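Local coordinates for protein mannose-specific lectin (Galanthus nivalis, PDB 1MSA) that binds alpha-D-linked mannose as a homotetrameric plant lectin, with high affinity for alpha-(1-3)-mannose oligomers, and displays antiviral activity, at residues E27-V32 with G47-C52; M56-N61 with G79-Y84; N2-G7 with C52-Q57. One frame throughout, in Å; residues are numbered along the deposited sequence.

Contact 1: E27-V32 with G47-C52. With MMA (methyl alpha-D-mannopyranoside), chain G.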
loop_
_atom_site.group_PDB
_atom_site.type_symbol
_atom_site.label_atom_id
_atom_site.label_comp_id
_atom_site.label_asym_id
_atom_site.label_seq_id
_atom_site.Cartn_x
_atom_site.Cartn_y
_atom_site.Cartn_z
ATOM N N GLU A 27 -6.575 -23.370 -1.200
ATOM C CA GLU A 27 -6.127 -24.687 -0.797
ATOM C C GLU A 27 -6.760 -25.813 -1.596
ATOM O O GLU A 27 -6.183 -26.905 -1.697
ATOM C CB GLU A 27 -6.378 -24.911 0.702
ATOM C CG GLU A 27 -5.168 -24.628 1.575
ATOM C CD GLU A 27 -4.051 -25.637 1.400
ATOM O OE1 GLU A 27 -4.309 -26.782 0.965
ATOM O OE2 GLU A 27 -2.885 -25.293 1.707
ATOM N N ASP A 28 -7.920 -25.560 -2.198
ATOM C CA ASP A 28 -8.613 -26.551 -3.000
ATOM C C ASP A 28 -8.164 -26.556 -4.454
ATOM O O ASP A 28 -8.779 -27.214 -5.301
ATOM C CB ASP A 28 -10.125 -26.361 -2.918
ATOM C CG ASP A 28 -10.648 -25.099 -3.545
ATOM O OD1 ASP A 28 -9.866 -24.231 -3.984
ATOM O OD2 ASP A 28 -11.895 -24.945 -3.622
ATOM N N CYS A 29 -7.132 -25.800 -4.787
ATOM C CA CYS A 29 -6.558 -25.680 -6.091
ATOM C C CYS A 29 -7.326 -24.793 -7.053
ATOM O O CYS A 29 -7.043 -24.794 -8.259
ATOM C CB CYS A 29 -6.234 -27.027 -6.751
ATOM S SG CYS A 29 -4.828 -27.842 -5.971
ATOM N N ASN A 30 -8.263 -24.021 -6.533
ATOM C CA ASN A 30 -9.014 -23.077 -7.365
ATOM C C ASN A 30 -8.335 -21.708 -7.241
ATOM O O ASN A 30 -8.003 -21.289 -6.131
ATOM C CB ASN A 30 -10.465 -22.999 -6.906
ATOM C CG ASN A 30 -11.403 -22.536 -7.996
ATOM O OD1 ASN A 30 -11.008 -22.423 -9.159
ATOM N ND2 ASN A 30 -12.653 -22.269 -7.641
ATOM N N LEU A 31 -8.042 -21.090 -8.370
ATOM C CA LEU A 31 -7.419 -19.752 -8.370
ATOM C C LEU A 31 -8.560 -18.766 -8.640
ATOM O O LEU A 31 -9.095 -18.735 -9.746
ATOM C CB LEU A 31 -6.329 -19.667 -9.415
ATOM C CG LEU A 31 -5.711 -18.306 -9.719
ATOM C CD1 LEU A 31 -4.911 -17.783 -8.533
ATOM C CD2 LEU A 31 -4.831 -18.362 -10.966
ATOM N N VAL A 32 -9.001 -18.074 -7.587
ATOM C CA VAL A 32 -10.137 -17.181 -7.696
ATOM C C VAL A 32 -9.823 -15.704 -7.513
ATOM O O VAL A 32 -8.986 -15.286 -6.720
ATOM C CB VAL A 32 -11.248 -17.554 -6.677
ATOM C CG1 VAL A 32 -12.546 -16.833 -7.011
ATOM C CG2 VAL A 32 -11.472 -19.054 -6.636
ATOM N N GLY A 47 -10.947 -28.694 -6.218
ATOM C CA GLY A 47 -11.100 -30.104 -5.953
ATOM C C GLY A 47 -10.249 -31.015 -6.801
ATOM O O GLY A 47 -10.215 -32.236 -6.552
ATOM N N LEU A 48 -9.491 -30.485 -7.763
ATOM C CA LEU A 48 -8.640 -31.302 -8.612
ATOM C C LEU A 48 -7.379 -31.758 -7.891
ATOM O O LEU A 48 -6.627 -32.587 -8.409
ATOM C CB LEU A 48 -8.249 -30.568 -9.892
ATOM C CG LEU A 48 -9.382 -30.023 -10.753
ATOM C CD1 LEU A 48 -8.848 -29.534 -12.093
ATOM C CD2 LEU A 48 -10.479 -31.058 -10.944
ATOM N N SER A 49 -7.122 -31.188 -6.729
ATOM C CA SER A 49 -5.950 -31.539 -5.934
ATOM C C SER A 49 -5.973 -30.723 -4.644
ATOM O O SER A 49 -7.012 -30.149 -4.295
ATOM C CB SER A 49 -4.679 -31.289 -6.737
ATOM O OG SER A 49 -3.546 -31.882 -6.136
ATOM N N ARG A 50 -4.840 -30.615 -3.978
ATOM C CA ARG A 50 -4.715 -29.855 -2.745
ATOM C C ARG A 50 -3.329 -29.215 -2.670
ATOM O O ARG A 50 -2.374 -29.752 -3.234
ATOM C CB ARG A 50 -4.889 -30.777 -1.529
ATOM C CG ARG A 50 -6.324 -30.938 -1.062
ATOM C CD ARG A 50 -6.712 -29.844 -0.086
ATOM N NE ARG A 50 -8.049 -29.327 -0.335
ATOM C CZ ARG A 50 -8.679 -28.469 0.460
ATOM N NH1 ARG A 50 -8.111 -28.022 1.574
ATOM N NH2 ARG A 50 -9.892 -28.043 0.132
ATOM N N SER A 51 -3.228 -28.075 -2.002
ATOM C CA SER A 51 -1.956 -27.399 -1.823
ATOM C C SER A 51 -1.235 -27.074 -3.116
ATOM O O SER A 51 -0.005 -27.187 -3.217
ATOM C CB SER A 51 -1.059 -28.234 -0.892
ATOM O OG SER A 51 -1.661 -28.308 0.395
ATOM N N CYS A 52 -1.987 -26.569 -4.096
ATOM C CA CYS A 52 -1.415 -26.172 -5.372
ATOM C C CYS A 52 -0.623 -24.870 -5.205
ATOM O O CYS A 52 -0.758 -24.187 -4.193
ATOM C CB CYS A 52 -2.518 -25.934 -6.406
ATOM S SG CYS A 52 -3.226 -27.436 -7.114
HETATM C C1 MMA G . -15.728 -22.775 -6.144
HETATM C C2 MMA G . -14.885 -22.721 -4.872
HETATM C C3 MMA G . -15.064 -21.399 -4.141
HETATM C C4 MMA G . -14.946 -20.207 -5.072
HETATM C C5 MMA G . -15.834 -20.385 -6.307
HETATM C C6 MMA G . -15.666 -19.274 -7.327
HETATM C C7 MMA G . -18.038 -22.676 -6.874
HETATM O O1 MMA G . -17.079 -22.829 -5.805
HETATM O O2 MMA G . -13.515 -22.950 -5.158
HETATM O O3 MMA G . -14.090 -21.299 -3.107
HETATM O O4 MMA G . -15.354 -19.025 -4.375
HETATM O O5 MMA G . -15.517 -21.626 -6.970
HETATM O O6 MMA G . -15.988 -19.699 -8.639
#

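Contact 2: M56-N61 with G79-Y84. With MMA (methyl alpha-D-mannopyranoside), chain F; MMA (methyl alpha-D-mannopyranoside), chain N.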
loop_
_atom_site.group_PDB
_atom_site.type_symbol
_atom_site.label_atom_id
_atom_site.label_comp_id
_atom_site.label_asym_id
_atom_site.label_seq_id
_atom_site.Cartn_x
_atom_site.Cartn_y
_atom_site.Cartn_z
ATOM N N MET A 56 4.448 -17.677 -11.899
ATOM C CA MET A 56 4.594 -16.743 -13.034
ATOM C C MET A 56 5.987 -17.045 -13.617
ATOM O O MET A 56 6.989 -16.699 -12.990
ATOM C CB MET A 56 4.495 -15.304 -12.594
ATOM C CG MET A 56 4.768 -14.253 -13.647
ATOM S SD MET A 56 3.526 -14.159 -14.939
ATOM C CE MET A 56 4.414 -14.756 -16.357
ATOM N N GLN A 57 6.028 -17.763 -14.729
ATOM C CA GLN A 57 7.295 -18.190 -15.301
ATOM C C GLN A 57 8.008 -17.175 -16.151
ATOM O O GLN A 57 7.458 -16.182 -16.619
ATOM C CB GLN A 57 7.092 -19.513 -16.071
ATOM C CG GLN A 57 6.492 -20.590 -15.167
ATOM C CD GLN A 57 6.235 -21.901 -15.865
ATOM O OE1 GLN A 57 6.180 -21.986 -17.092
ATOM N NE2 GLN A 57 6.065 -22.962 -15.075
ATOM N N THR A 58 9.295 -17.453 -16.414
ATOM C CA THR A 58 10.136 -16.579 -17.218
ATOM C C THR A 58 9.856 -16.725 -18.703
ATOM O O THR A 58 10.302 -15.911 -19.518
ATOM C CB THR A 58 11.630 -16.807 -16.933
ATOM O OG1 THR A 58 11.967 -18.182 -17.169
ATOM C CG2 THR A 58 11.949 -16.476 -15.479
ATOM N N ASP A 59 9.071 -17.736 -19.072
ATOM C CA ASP A 59 8.683 -17.950 -20.457
ATOM C C ASP A 59 7.342 -17.282 -20.746
ATOM O O ASP A 59 6.766 -17.469 -21.814
ATOM C CB ASP A 59 8.636 -19.430 -20.803
ATOM C CG ASP A 59 7.500 -20.182 -20.148
ATOM O OD1 ASP A 59 6.896 -19.662 -19.187
ATOM O OD2 ASP A 59 7.195 -21.309 -20.597
ATOM N N GLY A 60 6.810 -16.535 -19.776
ATOM C CA GLY A 60 5.566 -15.825 -19.919
ATOM C C GLY A 60 4.325 -16.610 -19.558
ATOM O O GLY A 60 3.205 -16.074 -19.611
ATOM N N ASN A 61 4.480 -17.875 -19.176
ATOM C CA ASN A 61 3.357 -18.723 -18.827
ATOM C C ASN A 61 2.980 -18.605 -17.352
ATOM O O ASN A 61 3.837 -18.666 -16.475
ATOM C CB ASN A 61 3.677 -20.190 -19.142
ATOM C CG ASN A 61 2.472 -20.951 -19.649
ATOM O OD1 ASN A 61 1.373 -20.402 -19.782
ATOM N ND2 ASN A 61 2.672 -22.227 -19.967
ATOM N N GLY A 79 6.120 -18.421 -24.122
ATOM C CA GLY A 79 6.765 -17.917 -25.327
ATOM C C GLY A 79 8.243 -17.627 -25.070
ATOM O O GLY A 79 8.976 -18.450 -24.527
ATOM N N GLN A 80 8.652 -16.430 -25.457
ATOM C CA GLN A 80 10.036 -15.999 -25.308
ATOM C C GLN A 80 10.435 -15.851 -23.850
ATOM O O GLN A 80 9.711 -15.247 -23.061
ATOM C CB GLN A 80 10.204 -14.685 -26.071
ATOM C CG GLN A 80 11.332 -13.783 -25.638
ATOM C CD GLN A 80 11.070 -12.331 -26.017
ATOM O OE1 GLN A 80 9.924 -11.954 -26.283
ATOM N NE2 GLN A 80 12.124 -11.527 -26.041
ATOM N N ASN A 81 11.591 -16.407 -23.495
ATOM C CA ASN A 81 12.106 -16.271 -22.136
ATOM C C ASN A 81 12.484 -14.802 -21.899
ATOM O O ASN A 81 13.173 -14.192 -22.718
ATOM C CB ASN A 81 13.310 -17.167 -21.890
ATOM C CG ASN A 81 13.050 -18.260 -20.871
ATOM O OD1 ASN A 81 13.520 -18.184 -19.730
ATOM N ND2 ASN A 81 12.302 -19.285 -21.266
ATOM N N GLY A 82 11.987 -14.242 -20.802
ATOM C CA GLY A 82 12.275 -12.849 -20.486
ATOM C C GLY A 82 11.746 -12.482 -19.107
ATOM O O GLY A 82 11.610 -13.332 -18.233
ATOM N N ASN A 83 11.487 -11.193 -18.926
ATOM C CA ASN A 83 10.963 -10.689 -17.657
ATOM C C ASN A 83 9.502 -10.289 -17.848
ATOM O O ASN A 83 9.172 -9.506 -18.732
ATOM C CB ASN A 83 11.801 -9.520 -17.163
ATOM C CG ASN A 83 13.240 -9.930 -16.882
ATOM O OD1 ASN A 83 13.485 -10.801 -16.045
ATOM N ND2 ASN A 83 14.171 -9.326 -17.603
ATOM N N TYR A 84 8.622 -10.922 -17.084
ATOM C CA TYR A 84 7.191 -10.677 -17.168
ATOM C C TYR A 84 6.642 -10.314 -15.789
ATOM O O TYR A 84 7.307 -10.529 -14.778
ATOM C CB TYR A 84 6.451 -11.931 -17.652
ATOM C CG TYR A 84 6.787 -12.374 -19.053
ATOM C CD1 TYR A 84 7.880 -13.205 -19.292
ATOM C CD2 TYR A 84 6.016 -11.985 -20.138
ATOM C CE1 TYR A 84 8.207 -13.610 -20.571
ATOM C CE2 TYR A 84 6.327 -12.398 -21.420
ATOM C CZ TYR A 84 7.425 -13.206 -21.630
ATOM O OH TYR A 84 7.732 -13.622 -22.908
HETATM C C1 MMA F . 4.355 -24.701 -21.085
HETATM C C2 MMA F . 5.507 -24.220 -20.190
HETATM C C3 MMA F . 5.695 -25.194 -19.035
HETATM C C4 MMA F . 4.387 -25.377 -18.282
HETATM C C5 MMA F . 3.279 -25.805 -19.244
HETATM C C6 MMA F . 1.917 -25.886 -18.569
HETATM C C7 MMA F . 3.994 -26.301 -22.844
HETATM O O1 MMA F . 4.686 -25.938 -21.622
HETATM O O2 MMA F . 5.212 -22.918 -19.723
HETATM O O3 MMA F . 6.699 -24.733 -18.149
HETATM O O4 MMA F . 4.556 -26.369 -17.273
HETATM O O5 MMA F . 3.159 -24.846 -20.318
HETATM O O6 MMA F . 0.892 -26.131 -19.523
HETATM C C1 MMA N . 16.243 -6.771 -13.567
HETATM C C2 MMA N . 14.978 -6.956 -12.721
HETATM C C3 MMA N . 13.813 -7.391 -13.611
HETATM C C4 MMA N . 13.639 -6.368 -14.729
HETATM C C5 MMA N . 14.947 -6.251 -15.513
HETATM C C6 MMA N . 14.867 -5.226 -16.631
HETATM C C7 MMA N . 18.033 -8.241 -14.218
HETATM O O1 MMA N . 16.610 -7.984 -14.134
HETATM O O2 MMA N . 14.652 -5.713 -12.106
HETATM O O3 MMA N . 12.623 -7.464 -12.848
HETATM O O4 MMA N . 12.586 -6.753 -15.588
HETATM O O5 MMA N . 16.010 -5.832 -14.629
HETATM O O6 MMA N . 16.112 -5.140 -17.310
#

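Contact 3: N2-G7 with C52-Q57. With MMA (methyl alpha-D-mannopyranoside), chain F.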
loop_
_atom_site.group_PDB
_atom_site.type_symbol
_atom_site.label_atom_id
_atom_site.label_comp_id
_atom_site.label_asym_id
_atom_site.label_seq_id
_atom_site.Cartn_x
_atom_site.Cartn_y
_atom_site.Cartn_z
ATOM N N ASN A 2 0.448 -6.365 -5.285
ATOM C CA ASN A 2 -0.439 -6.426 -6.438
ATOM C C ASN A 2 0.283 -6.929 -7.682
ATOM O O ASN A 2 -0.310 -7.038 -8.757
ATOM C CB ASN A 2 -1.072 -5.064 -6.711
ATOM C CG ASN A 2 -0.083 -3.950 -6.950
ATOM O OD1 ASN A 2 1.010 -3.901 -6.384
ATOM N ND2 ASN A 2 -0.467 -2.995 -7.797
ATOM N N ILE A 3 1.580 -7.201 -7.552
ATOM C CA ILE A 3 2.390 -7.669 -8.657
ATOM C C ILE A 3 3.066 -9.009 -8.351
ATOM O O ILE A 3 3.608 -9.233 -7.276
ATOM C CB ILE A 3 3.505 -6.670 -9.030
ATOM C CG1 ILE A 3 2.941 -5.296 -9.386
ATOM C CG2 ILE A 3 4.337 -7.206 -10.188
ATOM C CD1 ILE A 3 3.986 -4.198 -9.391
ATOM N N LEU A 4 3.037 -9.890 -9.337
ATOM C CA LEU A 4 3.710 -11.188 -9.254
ATOM C C LEU A 4 4.749 -11.212 -10.386
ATOM O O LEU A 4 4.374 -11.214 -11.561
ATOM C CB LEU A 4 2.730 -12.330 -9.368
ATOM C CG LEU A 4 3.214 -13.760 -9.167
ATOM C CD1 LEU A 4 3.893 -13.945 -7.821
ATOM C CD2 LEU A 4 2.048 -14.735 -9.312
ATOM N N TYR A 5 6.023 -11.135 -10.026
ATOM C CA TYR A 5 7.095 -11.097 -11.003
ATOM C C TYR A 5 7.453 -12.464 -11.560
ATOM O O TYR A 5 7.399 -13.471 -10.854
ATOM C CB TYR A 5 8.361 -10.481 -10.368
ATOM C CG TYR A 5 8.150 -9.061 -9.893
ATOM C CD1 TYR A 5 7.648 -8.810 -8.622
ATOM C CD2 TYR A 5 8.420 -7.978 -10.719
ATOM C CE1 TYR A 5 7.430 -7.514 -8.184
ATOM C CE2 TYR A 5 8.208 -6.680 -10.289
ATOM C CZ TYR A 5 7.710 -6.458 -9.022
ATOM O OH TYR A 5 7.490 -5.171 -8.584
ATOM N N SER A 6 7.864 -12.489 -12.832
ATOM C CA SER A 6 8.287 -13.763 -13.439
ATOM C C SER A 6 9.381 -14.349 -12.543
ATOM O O SER A 6 10.232 -13.607 -12.049
ATOM C CB SER A 6 8.789 -13.567 -14.854
ATOM O OG SER A 6 9.788 -12.566 -14.922
ATOM N N GLY A 7 9.284 -15.642 -12.261
ATOM C CA GLY A 7 10.248 -16.301 -11.387
ATOM C C GLY A 7 9.669 -16.474 -9.986
ATOM O O GLY A 7 10.215 -17.211 -9.169
ATOM N N CYS A 52 -1.987 -26.569 -4.096
ATOM C CA CYS A 52 -1.415 -26.172 -5.372
ATOM C C CYS A 52 -0.623 -24.870 -5.205
ATOM O O CYS A 52 -0.758 -24.187 -4.193
ATOM C CB CYS A 52 -2.518 -25.934 -6.406
ATOM S SG CYS A 52 -3.226 -27.436 -7.114
ATOM N N PHE A 53 0.179 -24.545 -6.209
ATOM C CA PHE A 53 0.938 -23.303 -6.203
ATOM C C PHE A 53 0.799 -22.607 -7.557
ATOM O O PHE A 53 0.554 -23.256 -8.573
ATOM C CB PHE A 53 2.371 -23.474 -5.791
ATOM C CG PHE A 53 3.174 -24.538 -6.461
ATOM C CD1 PHE A 53 3.085 -25.861 -6.051
ATOM C CD2 PHE A 53 4.074 -24.217 -7.468
ATOM C CE1 PHE A 53 3.847 -26.845 -6.651
ATOM C CE2 PHE A 53 4.848 -25.194 -8.069
ATOM C CZ PHE A 53 4.731 -26.511 -7.660
ATOM N N LEU A 54 0.888 -21.286 -7.544
ATOM C CA LEU A 54 0.771 -20.494 -8.761
ATOM C C LEU A 54 2.147 -19.961 -9.157
ATOM O O LEU A 54 2.829 -19.344 -8.340
ATOM C CB LEU A 54 -0.211 -19.338 -8.582
ATOM C CG LEU A 54 -0.314 -18.369 -9.768
ATOM C CD1 LEU A 54 -0.963 -19.055 -10.958
ATOM C CD2 LEU A 54 -1.073 -17.109 -9.378
ATOM N N SER A 55 2.538 -20.197 -10.404
ATOM C CA SER A 55 3.852 -19.772 -10.857
ATOM C C SER A 55 3.840 -18.853 -12.057
ATOM O O SER A 55 3.277 -19.177 -13.104
ATOM C CB SER A 55 4.676 -21.040 -11.173
ATOM O OG SER A 55 6.029 -20.700 -11.380
ATOM N N MET A 56 4.448 -17.677 -11.899
ATOM C CA MET A 56 4.594 -16.743 -13.034
ATOM C C MET A 56 5.987 -17.045 -13.617
ATOM O O MET A 56 6.989 -16.699 -12.990
ATOM C CB MET A 56 4.495 -15.304 -12.594
ATOM C CG MET A 56 4.768 -14.253 -13.647
ATOM S SD MET A 56 3.526 -14.159 -14.939
ATOM C CE MET A 56 4.414 -14.756 -16.357
ATOM N N GLN A 57 6.028 -17.763 -14.729
ATOM C CA GLN A 57 7.295 -18.190 -15.301
ATOM C C GLN A 57 8.008 -17.175 -16.151
ATOM O O GLN A 57 7.458 -16.182 -16.619
ATOM C CB GLN A 57 7.092 -19.513 -16.071
ATOM C CG GLN A 57 6.492 -20.590 -15.167
ATOM C CD GLN A 57 6.235 -21.901 -15.865
ATOM O OE1 GLN A 57 6.180 -21.986 -17.092
ATOM N NE2 GLN A 57 6.065 -22.962 -15.075
HETATM C C1 MMA F . 4.355 -24.701 -21.085
HETATM C C2 MMA F . 5.507 -24.220 -20.190
HETATM C C3 MMA F . 5.695 -25.194 -19.035
HETATM C C4 MMA F . 4.387 -25.377 -18.282
HETATM C C5 MMA F . 3.279 -25.805 -19.244
HETATM C C6 MMA F . 1.917 -25.886 -18.569
HETATM C C7 MMA F . 3.994 -26.301 -22.844
HETATM O O1 MMA F . 4.686 -25.938 -21.622
HETATM O O2 MMA F . 5.212 -22.918 -19.723
HETATM O O3 MMA F . 6.699 -24.733 -18.149
HETATM O O4 MMA F . 4.556 -26.369 -17.273
HETATM O O5 MMA F . 3.159 -24.846 -20.318
HETATM O O6 MMA F . 0.892 -26.131 -19.523
#

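Contact 1: E27-V32 with G47-C52
C29 and C52 are joined by the disulfide of this bulb-type lectin domain, and the turn it ties down, just ahead of strand 31-35, carries part of a mannose site. The SG–SG bond is closed at a chi3 of 92°, and C29 SG also lies 3.5 Å from S49 CB. Backbone bonds hold the turn at two further points: G47 N donates to D28 O at 2.8 Å, in the carbonyl plane, and S51 N donates to E27 O at 3.2 Å. The R50 side chain, bent at chi2 and chi3, folds back so that one guanidinium face lies over E27 O and D28 CA; its NH2 comes 3.5 Å from D28 CB.

Behind this, D28 OD1 takes the backbone N-H of N30 in an Asx turn and a second bond from Q26 NE2. That fixes the carboxylate with D28 OD2 turned to the methyl mannoside, whose O2 donates to it at 3.0 Å. N30 ND2 gives a nearly straight bond (166°) to the same O2, while N30 OD1 accepts from T45 N. S51 OG donates to E27 OE1 at 3.1 Å, meeting its syn lone pair.

Contact 2: M56-N61 with G79-Y84
A mannose-binding turn of the bulb-type lectin fold, the type I beta turn from Q57 to G60, is wrapped here by the loop 79-84, with G60 lying against the ring of Y84. G60 CA sits 3.4 Å from the ring centroid and 9° off its normal, a CH-pi contact over the middle of the face. G60 N lies over the same face, 3.3 Å from Y84 CE1. The ring is held at its far end as well, since Y84 OH donates to Q80 O at 2.6 Å, in the carbonyl plane and on a lone pair, while T58 O meets the ring edge near CE1.

Two short backbone bonds fasten the loop to the turn. G82 N reaches T58 O at 2.7 Å and G79 N reaches D59 O at 2.6 Å, both nearly in line with the acceptor C=O. T58 OG1, set between its backbone N and carbonyl carbon (chi1 57°), donates to N81 OD1 from above the amide plane. M56, bent at chi2 and chi3, brings CE to within 3.7 Å of Y84 CB.

On the sugar side, an Asx turn from N61 N to D59 OD1 orients the carboxylate, so that D59 OD2 lies 2.7 Å from O2 of the mannoside in chain F. N61 ND2 donates to this O2 at 2.6 Å; Y65 OH also bonds that sugar. Farther along the loop, N83 CB comes near the mannoside of chain N, which is bonded by Q89, D91, N93 and Y97 of the second subunit. The turn links strands 53-56 and 62-65, the loop leads into strand 84-88, and the Y84 side chain also touches T99 of strand 94-103.

Contact 3: N2-G7 with C52-Q57
Two of the three antiparallel sheets of the beta-prism II fold of bulb lectins meet in the interior of the chain here, through L4 of strand 3-5 and L54 and M56 of strand 53-56. The two strands are no sheet partners: their axes stay 7.4 Å apart at closest and run at 71° to each other, so side chains fill the space between them. L4 puts its CD2 methyl 3.9 Å from L54 CD2, and its branch carbon CG lies 4.0 Å from M56 CB, the leucine slanting across each partner. With CG anti to the backbone N (chi1 -174°), the L4 side chain extends from its strand toward the other sheet; L54 has the same first torsion, 175°, and the end of its side chain comes nearer to L4.

Past the end of strand 3-5 the chain itself closes on M56. G7 N donates to M56 O at 2.6 Å, and S6 CA approaches the same oxygen at 3.2 Å in a CA-H...O contact, so two neighbouring residues share one acceptor. M56 CG lies 3.6 Å from S6 CA, and S6 CB lies 3.4 Å from Q57 O. S6 OG takes the backbone N-H of Y84.

Strand 3-5 pairs with strand 84-88 through L4 with C86, and the pairing continues just past it in S6 with Y84; I3 packs on N2 of the second subunit. Strand 53-56 lies between strands 9-10 and 62-65, with L54 resting on L10, L62 and V64 and reaching M25 of strand 21-25.

How the contacts relate
Contacts 1 and 2 mark the two ends of strand 53-56: their centres lie about 23 Å apart, on opposite sides of the chain's centre, and each presents an Asp–Asn pair to O2 of its own mannoside. Contact 3 runs between them, about 16 Å from contact 1 and 10 Å from contact 2 by centres. It shares C52 with the first and M56 and Q57 with the second. L31 CD2 packs on L54 CD1 at 3.9 Å, joining contact 1 to the interior, while Y84 O lies 2.8 Å from S6 N, a probable hydrogen bond tying contact 2 to contact 3. Contacts 2 and 3 both touch the mannoside of chain F and the second subunit.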